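Local coordinates for protein alpha-amylase (PDB 6M4K) that probably hydrolyses internal alpha-1,4-glucosidic linkages in starch-like polysaccharides, as a calcium- and chloride-dependent member of glycosyl hydrolase family 13, at residues F185-I190 / G215-L220. Numbering follows the deposited sequence. Where two conformers were deposited one is given.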
loop_
_atom_site.group_PDB
_atom_site.type_symbol
_atom_site.label_atom_id
_atom_site.label_comp_id
_atom_site.label_asym_id
_atom_site.label_seq_id
_atom_site.Cartn_x
_atom_site.Cartn_y
_atom_site.Cartn_z
ATOM N N PHE A 185 -1.368 -17.532 15.195
ATOM C CA PHE A 185 -0.724 -17.279 13.908
ATOM C C PHE A 185 0.025 -15.950 13.930
ATOM O O PHE A 185 1.228 -15.893 13.648
ATOM C CB PHE A 185 -1.822 -17.281 12.841
ATOM C CG PHE A 185 -1.407 -16.725 11.498
ATOM C CD1 PHE A 185 -0.306 -17.223 10.820
ATOM C CD2 PHE A 185 -2.152 -15.726 10.905
ATOM C CE1 PHE A 185 0.046 -16.711 9.567
ATOM C CE2 PHE A 185 -1.811 -15.215 9.665
ATOM C CZ PHE A 185 -0.713 -15.710 8.997
ATOM N N ALA A 186 -0.667 -14.876 14.306
ATOM C CA ALA A 186 -0.021 -13.569 14.348
ATOM C C ALA A 186 1.142 -13.552 15.334
ATOM O O ALA A 186 2.206 -12.999 15.036
ATOM C CB ALA A 186 -1.048 -12.497 14.696
ATOM N N ASN A 187 0.969 -14.173 16.508
ATOM C CA ASN A 187 2.033 -14.161 17.510
ATOM C C ASN A 187 3.254 -14.956 17.076
ATOM O O ASN A 187 4.382 -14.613 17.449
ATOM C CB ASN A 187 1.508 -14.689 18.846
ATOM C CG ASN A 187 0.767 -13.634 19.618
ATOM O OD1 ASN A 187 1.048 -12.449 19.455
ATOM N ND2 ASN A 187 -0.183 -14.046 20.465
ATOM N N ARG A 188 3.053 -16.045 16.334
ATOM C CA ARG A 188 4.191 -16.798 15.826
ATOM C C ARG A 188 5.027 -15.922 14.908
ATOM O O ARG A 188 6.259 -15.880 15.014
ATOM C CB ARG A 188 3.684 -18.055 15.106
ATOM C CG ARG A 188 4.764 -18.966 14.537
ATOM C CD ARG A 188 4.243 -20.396 14.256
ATOM N NE ARG A 188 2.791 -20.447 14.140
ATOM C CZ ARG A 188 2.137 -20.595 12.991
ATOM N NH1 ARG A 188 2.814 -20.730 11.857
ATOM N NH2 ARG A 188 0.811 -20.602 12.974
ATOM N N LEU A 189 4.356 -15.152 14.049
ATOM C CA LEU A 189 5.076 -14.285 13.125
ATOM C C LEU A 189 5.747 -13.129 13.859
ATOM O O LEU A 189 6.902 -12.792 13.557
ATOM C CB LEU A 189 4.141 -13.807 12.017
ATOM C CG LEU A 189 3.984 -14.765 10.824
ATOM C CD1 LEU A 189 3.613 -16.195 11.229
ATOM C CD2 LEU A 189 2.967 -14.209 9.851
ATOM N N ILE A 190 5.060 -12.530 14.837
ATOM C CA ILE A 190 5.685 -11.495 15.655
ATOM C C ILE A 190 6.934 -12.048 16.332
ATOM O O ILE A 190 7.984 -11.395 16.356
ATOM C CB ILE A 190 4.676 -10.942 16.676
ATOM C CG1 ILE A 190 3.599 -10.122 15.973
ATOM C CG2 ILE A 190 5.383 -10.075 17.717
ATOM C CD1 ILE A 190 2.410 -9.806 16.866
ATOM N N GLY A 215 -6.018 -7.942 21.292
ATOM C CA GLY A 215 -5.719 -8.029 22.716
ATOM C C GLY A 215 -4.945 -9.270 23.112
ATOM O O GLY A 215 -4.362 -9.306 24.201
ATOM N N ARG A 216 -4.925 -10.289 22.253
ATOM C CA ARG A 216 -4.164 -11.505 22.489
ATOM C C ARG A 216 -2.735 -11.414 21.975
ATOM O O ARG A 216 -1.952 -12.341 22.191
ATOM C CB ARG A 216 -4.849 -12.691 21.809
ATOM C CG ARG A 216 -6.175 -13.111 22.422
ATOM C CD ARG A 216 -6.975 -13.919 21.401
ATOM N NE ARG A 216 -7.985 -14.786 22.014
ATOM C CZ ARG A 216 -9.166 -14.378 22.475
ATOM N NH1 ARG A 216 -9.507 -13.099 22.414
ATOM N NH2 ARG A 216 -10.006 -15.258 23.012
ATOM N N LEU A 217 -2.364 -10.322 21.313
ATOM C CA LEU A 217 -1.061 -10.270 20.664
ATOM C C LEU A 217 0.054 -10.006 21.665
ATOM O O LEU A 217 -0.115 -9.249 22.629
ATOM C CB LEU A 217 -1.029 -9.179 19.594
ATOM C CG LEU A 217 -1.930 -9.402 18.384
ATOM C CD1 LEU A 217 -1.689 -8.302 17.347
ATOM C CD2 LEU A 217 -1.690 -10.767 17.774
ATOM N N ASN A 218 1.198 -10.637 21.426
ATOM C CA ASN A 218 2.430 -10.337 22.131
ATOM C C ASN A 218 3.084 -9.093 21.539
ATOM O O ASN A 218 2.827 -8.708 20.393
ATOM C CB ASN A 218 3.402 -11.507 22.010
ATOM C CG ASN A 218 2.844 -12.792 22.588
ATOM O OD1 ASN A 218 2.043 -12.770 23.523
ATOM N ND2 ASN A 218 3.267 -13.918 22.032
ATOM N N GLN A 219 3.946 -8.466 22.331
ATOM C CA GLN A 219 4.659 -7.294 21.850
ATOM C C GLN A 219 5.831 -7.694 20.949
ATOM O O GLN A 219 6.203 -8.861 20.849
ATOM C CB GLN A 219 5.068 -6.404 23.024
ATOM C CG GLN A 219 3.819 -5.814 23.692
ATOM C CD GLN A 219 4.096 -4.761 24.732
ATOM O OE1 GLN A 219 4.857 -4.980 25.669
ATOM N NE2 GLN A 219 3.454 -3.608 24.582
ATOM N N LEU A 220 6.413 -6.698 20.289
ATOM C CA LEU A 220 7.412 -6.954 19.258
ATOM C C LEU A 220 8.691 -7.553 19.841
ATOM O O LEU A 220 9.021 -7.372 21.018
ATOM C CB LEU A 220 7.737 -5.656 18.516
ATOM C CG LEU A 220 6.592 -5.068 17.694
ATOM C CD1 LEU A 220 7.026 -3.778 17.033
ATOM C CD2 LEU A 220 6.111 -6.059 16.649
HETATM O O HOH W 1 5.265 -13.671 19.928
#
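A186 turns its methyl toward the 215-220 loop and meets L217 there, CB to CD2 at 3.6 Å. One residue on, N187 uses both ends of its amide on the loop backbone. Its OD1 takes the N-H of N218 (N to OD1 2.7 Å, nearly straight at 172°), while its ND2 gives a hydrogen to R216 O at 3.0 Å, the oxygen lying in the amide plane of N187. The N218 amide stacks on that of N187, planes 7° apart with ND2 3.5 Å from N187 CG, and a water bridges N218 ND2 to N187 O. With an alanine in place of N187, R216 O and N218 N would probably lose these mates, leaving the loop freer to shift. In the TIM barrel, this joins helix 176-192, which leads into the fourth barrel strand, 196-199, to the loop running from helix 207-214 toward the fifth, 232-235. R216 sends its guanidinium to D180, nearer the start of helix 176-192, in a salt bridge. At I190, CG2 stands anti to the backbone N, where it packs 3.5 Å from Q219 O and 4.2 Å from L220 CD2; CD1 reaches N218 O at 3.7 Å. F197 of strand 196-199 touches both A186 and I190.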